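Local coordinates for protein polyketide synthase PksR (Bacillus subtilis, PDB 4U3V) that takes part, through its enoyl-isomerase domain with a double-hotdog fold, in intermediate steps of the synthesis of the antibiotic polyketide bacillaene, at residues A[39-47]-A[164-172]; A[173-184]-A[210-221]. All blocks are in the same frame, centred on the assembly; numbering follows the deposited sequence.

Contact 1 (A[39-47]-A[164-172])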
loop_
_atom_site.group_PDB
_atom_site.type_symbol
_atom_site.label_atom_id
_atom_site.label_comp_id
_atom_site.label_asym_id
_atom_site.label_seq_id
_atom_site.Cartn_x
_atom_site.Cartn_y
_atom_site.Cartn_z
ATOM N N GLU A 39 -13.031 -13.701 6.007
ATOM C CA GLU A 39 -11.638 -13.801 6.456
ATOM C C GLU A 39 -11.119 -12.471 7.084
ATOM O O GLU A 39 -11.656 -11.391 6.796
ATOM C CB GLU A 39 -10.744 -14.239 5.296
ATOM C CG GLU A 39 -10.602 -13.188 4.211
ATOM C CD GLU A 39 -9.638 -13.644 3.147
ATOM O OE1 GLU A 39 -10.106 -14.057 2.063
ATOM O OE2 GLU A 39 -8.412 -13.667 3.418
ATOM N N PRO A 40 -10.109 -12.546 7.974
ATOM C CA PRO A 40 -9.716 -11.339 8.734
ATOM C C PRO A 40 -9.234 -10.168 7.859
ATOM O O PRO A 40 -9.531 -9.020 8.157
ATOM C CB PRO A 40 -8.579 -11.841 9.638
ATOM C CG PRO A 40 -8.835 -13.306 9.806
ATOM C CD PRO A 40 -9.562 -13.783 8.569
ATOM N N TYR A 41 -8.601 -10.462 6.723
ATOM C CA TYR A 41 -8.197 -9.391 5.790
ATOM C C TYR A 41 -9.397 -8.550 5.305
ATOM O O TYR A 41 -9.262 -7.351 5.042
ATOM C CB TYR A 41 -7.480 -10.021 4.598
ATOM C CG TYR A 41 -6.767 -9.025 3.696
ATOM C CD1 TYR A 41 -5.455 -8.663 3.949
ATOM C CD2 TYR A 41 -7.406 -8.476 2.582
ATOM C CE1 TYR A 41 -4.780 -7.798 3.097
ATOM C CE2 TYR A 41 -6.731 -7.645 1.705
ATOM C CZ TYR A 41 -5.425 -7.283 1.989
ATOM O OH TYR A 41 -4.715 -6.488 1.092
ATOM N N VAL A 42 -10.576 -9.182 5.168
ATOM C CA VAL A 42 -11.752 -8.515 4.620
ATOM C C VAL A 42 -12.589 -7.929 5.757
ATOM O O VAL A 42 -13.044 -6.781 5.645
ATOM C CB VAL A 42 -12.613 -9.489 3.773
ATOM C CG1 VAL A 42 -13.874 -8.808 3.242
ATOM C CG2 VAL A 42 -11.787 -9.984 2.597
ATOM N N GLN A 43 -12.751 -8.719 6.824
ATOM C CA GLN A 43 -13.468 -8.260 8.042
ATOM C C GLN A 43 -12.784 -7.015 8.595
ATOM O O GLN A 43 -13.428 -6.144 9.187
ATOM C CB GLN A 43 -13.391 -9.306 9.153
ATOM C CG GLN A 43 -14.199 -10.563 8.942
ATOM C CD GLN A 43 -14.021 -11.537 10.089
ATOM O OE1 GLN A 43 -12.902 -11.761 10.565
ATOM N NE2 GLN A 43 -15.127 -12.111 10.556
ATOM N N GLY A 44 -11.472 -6.943 8.398
ATOM C CA GLY A 44 -10.664 -5.855 8.964
ATOM C C GLY A 44 -10.651 -4.471 8.333
ATOM O O GLY A 44 -9.946 -3.564 8.814
ATOM N N HIS A 45 -11.401 -4.284 7.263
ATOM C CA HIS A 45 -11.601 -2.958 6.699
ATOM C C HIS A 45 -13.011 -2.660 6.281
ATOM O O HIS A 45 -13.477 -3.132 5.254
ATOM C CB HIS A 45 -10.641 -2.749 5.528
ATOM C CG HIS A 45 -10.745 -1.396 4.891
ATOM N ND1 HIS A 45 -11.295 -1.211 3.671
ATOM C CD2 HIS A 45 -10.388 -0.122 5.362
ATOM C CE1 HIS A 45 -11.253 0.102 3.351
ATOM N NE2 HIS A 45 -10.684 0.768 4.383
ATOM N N VAL A 46 -13.664 -1.767 7.024
ATOM C CA VAL A 46 -15.064 -1.428 6.797
ATOM C C VAL A 46 -15.171 0.050 6.466
ATOM O O VAL A 46 -14.514 0.885 7.083
ATOM C CB VAL A 46 -15.918 -1.761 8.037
ATOM C CG1 VAL A 46 -17.275 -1.073 7.964
ATOM C CG2 VAL A 46 -16.073 -3.271 8.186
ATOM N N PHE A 47 -15.934 0.363 5.431
ATOM C CA PHE A 47 -16.049 1.731 4.965
ATOM C C PHE A 47 -17.439 2.035 4.408
ATOM O O PHE A 47 -17.984 1.290 3.585
ATOM C CB PHE A 47 -14.972 2.063 3.929
ATOM C CG PHE A 47 -14.968 3.507 3.507
ATOM C CD1 PHE A 47 -14.412 4.481 4.330
ATOM C CD2 PHE A 47 -15.543 3.896 2.307
ATOM C CE1 PHE A 47 -14.408 5.812 3.951
ATOM C CE2 PHE A 47 -15.543 5.227 1.919
ATOM C CZ PHE A 47 -14.978 6.190 2.746
ATOM N N GLY A 164 -13.026 7.733 8.863
ATOM C CA GLY A 164 -14.076 6.782 8.522
ATOM C C GLY A 164 -13.738 5.325 8.786
ATOM O O GLY A 164 -14.464 4.653 9.518
ATOM N N PRO A 165 -12.665 4.808 8.151
ATOM C CA PRO A 165 -12.468 3.354 8.085
ATOM C C PRO A 165 -12.434 2.706 9.466
ATOM O O PRO A 165 -11.777 3.222 10.375
ATOM C CB PRO A 165 -11.101 3.208 7.408
ATOM C CG PRO A 165 -10.923 4.464 6.611
ATOM C CD PRO A 165 -11.767 5.540 7.234
ATOM N N GLU A 166 -13.157 1.599 9.626
ATOM C CA GLU A 166 -12.994 0.747 10.799
ATOM C C GLU A 166 -11.993 -0.370 10.539
ATOM O O GLU A 166 -12.169 -1.161 9.608
ATOM C CB GLU A 166 -14.321 0.130 11.214
ATOM C CG GLU A 166 -15.273 1.088 11.900
ATOM C CD GLU A 166 -16.713 0.796 11.537
ATOM O OE1 GLU A 166 -17.237 -0.250 11.984
ATOM O OE2 GLU A 166 -17.297 1.579 10.757
ATOM N N TRP A 167 -11.008 -0.489 11.428
ATOM C CA TRP A 167 -9.864 -1.384 11.221
ATOM C C TRP A 167 -9.888 -2.586 12.100
ATOM O O TRP A 167 -10.016 -2.464 13.314
ATOM C CB TRP A 167 -8.565 -0.615 11.450
ATOM C CG TRP A 167 -8.364 0.486 10.455
ATOM C CD1 TRP A 167 -8.545 1.857 10.637
ATOM C CD2 TRP A 167 -7.961 0.331 9.063
ATOM N NE1 TRP A 167 -8.296 2.546 9.476
ATOM C CE2 TRP A 167 -7.877 1.680 8.506
ATOM C CE3 TRP A 167 -7.591 -0.751 8.276
ATOM C CZ2 TRP A 167 -7.470 1.905 7.209
ATOM C CZ3 TRP A 167 -7.172 -0.503 6.976
ATOM C CH2 TRP A 167 -7.111 0.779 6.458
ATOM N N GLY A 168 -9.649 -3.749 11.520
ATOM C CA GLY A 168 -9.373 -4.952 12.294
ATOM C C GLY A 168 -7.933 -5.077 12.764
ATOM O O GLY A 168 -7.045 -4.375 12.282
ATOM N N GLU A 169 -7.676 -5.982 13.702
ATOM C CA GLU A 169 -6.355 -6.025 14.350
ATOM C C GLU A 169 -5.166 -6.406 13.462
ATOM O O GLU A 169 -4.033 -6.004 13.732
ATOM C CB GLU A 169 -6.358 -6.958 15.567
ATOM C CG GLU A 169 -7.402 -6.606 16.616
ATOM C CD GLU A 169 -7.116 -5.285 17.314
ATOM O OE1 GLU A 169 -6.009 -5.154 17.882
ATOM O OE2 GLU A 169 -7.980 -4.371 17.261
ATOM N N LEU A 170 -5.412 -7.239 12.452
ATOM C CA LEU A 170 -4.439 -7.529 11.399
ATOM C C LEU A 170 -3.677 -6.281 10.892
ATOM O O LEU A 170 -2.486 -6.369 10.571
ATOM C CB LEU A 170 -5.200 -8.134 10.200
ATOM C CG LEU A 170 -4.328 -8.629 9.049
ATOM C CD1 LEU A 170 -3.303 -9.630 9.580
ATOM C CD2 LEU A 170 -5.121 -9.215 7.880
ATOM N N PHE A 171 -4.438 -5.223 10.627
ATOM C CA PHE A 171 -3.891 -3.980 10.003
ATOM C C PHE A 171 -3.189 -3.054 11.011
ATOM O O PHE A 171 -2.537 -2.067 10.621
ATOM C CB PHE A 171 -4.999 -3.216 9.257
ATOM C CG PHE A 171 -5.547 -3.959 8.060
ATOM C CD1 PHE A 171 -4.773 -4.123 6.918
ATOM C CD2 PHE A 171 -6.818 -4.531 8.093
ATOM C CE1 PHE A 171 -5.235 -4.853 5.826
ATOM C CE2 PHE A 171 -7.297 -5.239 6.997
ATOM C CZ PHE A 171 -6.499 -5.423 5.869
ATOM N N LYS A 172 -3.341 -3.334 12.306
ATOM C CA LYS A 172 -2.767 -2.454 13.337
ATOM C C LYS A 172 -1.284 -2.743 13.565
ATOM O O LYS A 172 -0.901 -3.360 14.563
ATOM C CB LYS A 172 -3.556 -2.581 14.642
ATOM C CG LYS A 172 -5.012 -2.201 14.466
ATOM C CD LYS A 172 -5.756 -2.007 15.779
ATOM C CE LYS A 172 -7.138 -1.453 15.504
ATOM N NZ LYS A 172 -8.031 -1.487 16.690
HETATM O O HOH W 1 -13.302 -3.876 10.715
#

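Contact 2 (A[173-184]-A[210-221])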
loop_
_atom_site.group_PDB
_atom_site.type_symbol
_atom_site.label_atom_id
_atom_site.label_comp_id
_atom_site.label_asym_id
_atom_site.label_seq_id
_atom_site.Cartn_x
_atom_site.Cartn_y
_atom_site.Cartn_z
ATOM N N THR A 173 -0.449 -2.279 12.646
ATOM C CA THR A 173 0.952 -2.645 12.591
ATOM C C THR A 173 1.863 -1.585 13.214
ATOM O O THR A 173 3.065 -1.796 13.329
ATOM C CB THR A 173 1.389 -2.812 11.141
ATOM O OG1 THR A 173 1.104 -1.602 10.439
ATOM C CG2 THR A 173 0.616 -3.933 10.468
ATOM N N ILE A 174 1.312 -0.430 13.553
ATOM C CA ILE A 174 2.190 0.702 13.894
ATOM C C ILE A 174 2.522 0.625 15.387
ATOM O O ILE A 174 1.623 0.486 16.211
ATOM C CB ILE A 174 1.477 2.017 13.640
ATOM C CG1 ILE A 174 1.324 2.193 12.123
ATOM C CG2 ILE A 174 2.260 3.195 14.255
ATOM C CD1 ILE A 174 0.378 3.303 11.741
ATOM N N THR A 175 3.803 0.723 15.722
ATOM C CA THR A 175 4.213 0.732 17.147
ATOM C C THR A 175 4.692 2.082 17.662
ATOM O O THR A 175 4.598 2.358 18.869
ATOM C CB THR A 175 5.300 -0.325 17.429
ATOM O OG1 THR A 175 6.486 -0.018 16.668
ATOM C CG2 THR A 175 4.792 -1.700 17.015
ATOM N N HIS A 176 5.275 2.892 16.784
ATOM C CA HIS A 176 5.731 4.229 17.193
ATOM C C HIS A 176 5.485 5.221 16.084
ATOM O O HIS A 176 5.629 4.873 14.918
ATOM C CB HIS A 176 7.226 4.208 17.482
ATOM C CG HIS A 176 7.639 3.191 18.520
ATOM N ND1 HIS A 176 7.752 1.878 18.241
ATOM C CD2 HIS A 176 8.040 3.349 19.848
ATOM C CE1 HIS A 176 8.174 1.219 19.339
ATOM N NE2 HIS A 176 8.356 2.121 20.322
ATOM N N LEU A 177 5.197 6.468 16.455
ATOM C CA LEU A 177 5.066 7.585 15.490
ATOM C C LEU A 177 5.818 8.814 15.998
ATOM O O LEU A 177 5.648 9.206 17.147
ATOM C CB LEU A 177 3.606 7.977 15.372
ATOM C CG LEU A 177 2.744 6.891 14.710
ATOM C CD1 LEU A 177 1.298 7.299 14.837
ATOM C CD2 LEU A 177 3.130 6.807 13.240
ATOM N N TYR A 178 6.504 9.495 15.098
ATOM C CA TYR A 178 7.104 10.799 15.390
ATOM C C TYR A 178 6.766 11.730 14.229
ATOM O O TYR A 178 7.008 11.382 13.083
ATOM C CB TYR A 178 8.612 10.654 15.465
ATOM C CG TYR A 178 9.056 9.555 16.407
ATOM C CD1 TYR A 178 9.508 9.857 17.697
ATOM C CD2 TYR A 178 9.091 8.231 15.979
ATOM C CE1 TYR A 178 9.936 8.846 18.546
ATOM C CE2 TYR A 178 9.561 7.219 16.803
ATOM C CZ TYR A 178 9.961 7.525 18.092
ATOM O OH TYR A 178 10.398 6.499 18.925
ATOM N N ARG A 179 6.306 12.936 14.529
ATOM C CA ARG A 179 5.606 13.755 13.538
ATOM C C ARG A 179 6.083 15.185 13.549
ATOM O O ARG A 179 6.455 15.693 14.610
ATOM C CB ARG A 179 4.123 13.759 13.876
ATOM C CG ARG A 179 3.232 14.437 12.835
ATOM C CD ARG A 179 1.759 14.194 13.182
ATOM N NE ARG A 179 1.355 14.918 14.404
ATOM C CZ ARG A 179 0.192 14.741 15.033
ATOM N NH1 ARG A 179 -0.740 13.923 14.542
ATOM N NH2 ARG A 179 -0.078 15.428 16.143
ATOM N N ASP A 180 6.035 15.857 12.392
ATOM C CA ASP A 180 6.035 17.318 12.380
ATOM C C ASP A 180 5.139 17.813 11.236
ATOM O O ASP A 180 4.431 16.996 10.632
ATOM C CB ASP A 180 7.470 17.910 12.286
ATOM C CG ASP A 180 8.116 17.738 10.923
ATOM O OD1 ASP A 180 7.468 17.218 10.007
ATOM O OD2 ASP A 180 9.293 18.159 10.745
ATOM N N HIS A 181 5.104 19.121 11.000
ATOM C CA HIS A 181 4.185 19.683 10.029
ATOM C C HIS A 181 4.295 19.164 8.622
ATOM O O HIS A 181 3.413 19.454 7.781
ATOM C CB HIS A 181 4.294 21.224 10.022
ATOM C CG HIS A 181 5.619 21.751 9.493
ATOM N ND1 HIS A 181 6.765 21.716 10.220
ATOM C CD2 HIS A 181 5.955 22.327 8.257
ATOM C CE1 HIS A 181 7.787 22.168 9.468
ATOM N NE2 HIS A 181 7.294 22.549 8.270
ATOM N N LYS A 182 5.392 18.486 8.284
ATOM C CA LYS A 182 5.519 18.073 6.883
ATOM C C LYS A 182 5.880 16.612 6.696
ATOM O O LYS A 182 6.116 16.175 5.569
ATOM C CB LYS A 182 6.530 18.929 6.144
ATOM C CG LYS A 182 7.871 18.989 6.870
ATOM C CD LYS A 182 8.818 19.986 6.205
ATOM C CE LYS A 182 10.118 20.109 6.985
ATOM N NZ LYS A 182 10.433 18.862 7.751
ATOM N N SER A 183 6.105 15.907 7.798
ATOM C CA SER A 183 6.482 14.492 7.710
ATOM C C SER A 183 6.017 13.670 8.892
ATOM O O SER A 183 5.691 14.194 9.973
ATOM C CB SER A 183 8.005 14.330 7.555
ATOM O OG SER A 183 8.644 14.885 8.669
ATOM N N ILE A 184 6.105 12.356 8.737
ATOM C CA ILE A 184 5.888 11.476 9.889
ATOM C C ILE A 184 6.806 10.291 9.747
ATOM O O ILE A 184 7.071 9.850 8.641
ATOM C CB ILE A 184 4.394 11.076 10.060
ATOM C CG1 ILE A 184 4.149 10.429 11.452
ATOM C CG2 ILE A 184 3.894 10.243 8.859
ATOM C CD1 ILE A 184 2.685 10.395 11.849
ATOM N N SER A 210 0.227 0.212 5.902
ATOM C CA SER A 210 0.807 0.872 7.059
ATOM C C SER A 210 1.180 2.291 6.688
ATOM O O SER A 210 1.020 3.217 7.510
ATOM C CB SER A 210 2.046 0.117 7.544
ATOM O OG SER A 210 1.603 -1.129 8.070
ATOM N N ALA A 211 1.575 2.475 5.435
ATOM C CA ALA A 211 1.916 3.814 4.961
ATOM C C ALA A 211 0.660 4.686 4.949
ATOM O O ALA A 211 0.682 5.834 5.375
ATOM C CB ALA A 211 2.601 3.767 3.580
ATOM N N TYR A 212 -0.478 4.143 4.515
ATOM C CA TYR A 212 -1.717 4.895 4.599
ATOM C C TYR A 212 -2.078 5.257 6.061
ATOM O O TYR A 212 -2.505 6.362 6.353
ATOM C CB TYR A 212 -2.808 4.039 3.927
ATOM C CG TYR A 212 -4.204 4.544 4.018
ATOM C CD1 TYR A 212 -4.537 5.856 3.700
ATOM C CD2 TYR A 212 -5.230 3.656 4.322
ATOM C CE1 TYR A 212 -5.859 6.288 3.776
ATOM C CE2 TYR A 212 -6.551 4.066 4.354
ATOM C CZ TYR A 212 -6.860 5.373 4.101
ATOM O OH TYR A 212 -8.208 5.732 4.128
ATOM N N LEU A 213 -1.954 4.298 6.982
ATOM C CA LEU A 213 -2.357 4.575 8.370
ATOM C C LEU A 213 -1.449 5.676 8.987
ATOM O O LEU A 213 -1.951 6.563 9.707
ATOM C CB LEU A 213 -2.251 3.279 9.190
ATOM C CG LEU A 213 -3.313 2.220 8.875
ATOM C CD1 LEU A 213 -2.975 0.911 9.578
ATOM C CD2 LEU A 213 -4.675 2.716 9.308
ATOM N N ALA A 214 -0.161 5.624 8.645
ATOM C CA ALA A 214 0.804 6.656 9.115
ATOM C C ALA A 214 0.428 8.000 8.517
ATOM O O ALA A 214 0.510 9.032 9.186
ATOM C CB ALA A 214 2.238 6.287 8.740
ATOM N N ILE A 215 0.043 8.009 7.251
ATOM C CA ILE A 215 -0.431 9.249 6.625
ATOM C C ILE A 215 -1.660 9.839 7.345
ATOM O O ILE A 215 -1.739 11.026 7.601
ATOM C CB ILE A 215 -0.668 9.045 5.111
ATOM C CG1 ILE A 215 0.680 8.901 4.389
ATOM C CG2 ILE A 215 -1.467 10.226 4.544
ATOM C CD1 ILE A 215 0.630 8.272 3.032
ATOM N N LEU A 216 -2.635 9.008 7.686
ATOM C CA LEU A 216 -3.771 9.503 8.444
ATOM C C LEU A 216 -3.365 10.106 9.776
ATOM O O LEU A 216 -3.930 11.127 10.191
ATOM C CB LEU A 216 -4.824 8.411 8.679
ATOM C CG LEU A 216 -5.451 7.835 7.410
ATOM C CD1 LEU A 216 -6.352 6.656 7.753
ATOM C CD2 LEU A 216 -6.229 8.920 6.688
ATOM N N SER A 217 -2.384 9.485 10.439
ATOM C CA SER A 217 -1.838 10.019 11.685
ATOM C C SER A 217 -1.144 11.376 11.496
ATOM O O SER A 217 -1.318 12.297 12.291
ATOM C CB SER A 217 -0.821 9.014 12.286
ATOM O OG SER A 217 -1.449 7.765 12.580
ATOM N N PHE A 218 -0.453 11.514 10.376
ATOM C CA PHE A 218 0.127 12.814 9.990
ATOM C C PHE A 218 -0.976 13.864 9.850
ATOM O O PHE A 218 -0.856 14.976 10.368
ATOM C CB PHE A 218 0.913 12.675 8.675
ATOM C CG PHE A 218 1.309 14.000 8.050
ATOM C CD1 PHE A 218 2.335 14.762 8.602
ATOM C CD2 PHE A 218 0.652 14.500 6.940
ATOM C CE1 PHE A 218 2.657 16.014 8.092
ATOM C CE2 PHE A 218 0.964 15.754 6.416
ATOM C CZ PHE A 218 1.959 16.526 6.994
ATOM N N LEU A 219 -2.040 13.518 9.118
ATOM C CA LEU A 219 -3.086 14.502 8.775
ATOM C C LEU A 219 -3.928 14.888 9.996
ATOM O O LEU A 219 -4.615 15.886 9.971
ATOM C CB LEU A 219 -4.000 13.939 7.667
ATOM C CG LEU A 219 -3.227 13.845 6.331
ATOM C CD1 LEU A 219 -3.922 12.976 5.310
ATOM C CD2 LEU A 219 -2.895 15.210 5.731
ATOM N N GLU A 220 -3.854 14.072 11.035
ATOM C CA GLU A 220 -4.686 14.216 12.229
ATOM C C GLU A 220 -4.397 15.549 12.884
ATOM O O GLU A 220 -5.229 16.084 13.617
ATOM C CB GLU A 220 -4.349 13.074 13.194
ATOM C CG GLU A 220 -5.191 12.984 14.464
ATOM C CD GLU A 220 -4.604 13.758 15.645
ATOM O OE1 GLU A 220 -3.376 14.027 15.661
ATOM O OE2 GLU A 220 -5.379 14.109 16.569
ATOM N N GLN A 221 -3.193 16.070 12.641
ATOM C CA GLN A 221 -2.756 17.317 13.261
ATOM C C GLN A 221 -3.506 18.499 12.701
ATOM O O GLN A 221 -3.544 19.566 13.333
ATOM C CB GLN A 221 -1.252 17.525 13.111
ATOM C CG GLN A 221 -0.822 17.993 11.727
ATOM C CD GLN A 221 0.685 18.020 11.586
ATOM O OE1 GLN A 221 1.350 18.895 12.140
ATOM N NE2 GLN A 221 1.239 16.974 11.010
HETATM O O HOH W 2 -2.967 16.224 17.289
#

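Contact 1 (A[39-47]-A[164-172])
Val-46 of strand 45-47 and Glu-166 of strand 166-167 form an antiparallel hydrogen-bonded pair that joins the two halves of the double hotdog, 39-47 lying in the N-terminal hotdog and 164-172 in the C-terminal one. Val-46 N to Glu-166 O and Glu-166 N to Val-46 O are each 3.0 Å. The tight side carries His-45 and Trp-167. With its ring swung opposite the backbone N (chi1 -179°), His-45 puts CD2 over one face of the indole, toward the rim, 3.6 Å from Trp-167 CH2; the imidazole and six-membered ring planes are oblique at 45°, and His-45 ND1 is hydrogen-bonded to Val-52 O. Next along, Phe-171 places CZ over one face of the Tyr-41 ring, and Leu-170 CD2 rests 3.7 Å from Tyr-41 CA. The other side of the strand pair is more exposed and wetter. There Glu-166 bends at chi2 and lies slantwise over Val-46, Glu-166 OE2 3.9 Å from Val-46 CG1, and a water donates to both Gln-43 O and Glu-166 O. The two backbones come closest at Gly-44 and Gly-168, their CA atoms 3.7 Å apart, where Gly-168 N donates to Gly-44 O at 2.7 Å.

Contact 2 (A[173-184]-A[210-221])
Arg-179 reaches from strand 174-180 to the C-terminal end of helix 205-219 and turns one guanidinium face to Gln-221 CB, 3.7 Å above its centre. The two side chains run antiparallel. In the plane of the same group, Arg-179 NH1 meets two acceptors: Ser-217 O at 2.8 Å and Glu-220 OE1 at 2.9 Å, the latter a salt bridge with guanidinium and carboxylate only 14° from coplanar. The bend at chi3 (69°) turns the guanidinium toward them, and a water joins Arg-179 NH2 to Glu-220 OE1 on the solvent side. Gln-221 NE2 donates to Asp-180 O from above the carbonyl plane and also to Phe-218 O, which fixes the rotation of the amide. This is the central helix of the C-terminal hotdog packed across its sheet; the axes of strand 174-180 and helix segment 210-219 cross at -46°. The turn 180-183 is held by an Asx turn, Asp-180 OD1 accepting from Lys-182 N, and its backbone borders the Phe-218 ring: Asp-180 O lies at the edge, 3.3 Å from Phe-218 CE1, with His-181 O also near the ring plane. Ile-184 crosses Phe-218 obliquely, Ile-184 CG2 3.9 Å from Phe-218 CB, and directs CD1 to Ser-217 CB. Toward the start of both segments, Ile-174 CD1 touches Leu-213 CB at 3.7 Å, Leu-177 CD1 meets Ser-217 CB, and Thr-173 OG1 and Ser-210 OG are modelled only 2.5 Å apart, too short to be taken at face value, while Ser-210 OG is also hydrogen-bonded to Leu-206 O.

How the contacts relate
The two contacts come in series along the chain, contact 1 closing at Lys-172 and contact 2 opening at Thr-173, with their centres about 18 Å apart. Contact 1 joins the N-terminal hotdog to the C-terminal one through the small sheet that holds strands 45-47 and 166-167; contact 2 lies wholly within the C-terminal hotdog, between strands 174-180 and 183-190 and helix 205-219. That helix also connects them. Its Leu-213 packs against Trp-167 and against the backbone of Phe-171, and Tyr-212 reaches Trp-167 and Pro-165. The helix packed across the C-terminal sheet therefore also backs the segment that pairs with the N-terminal half.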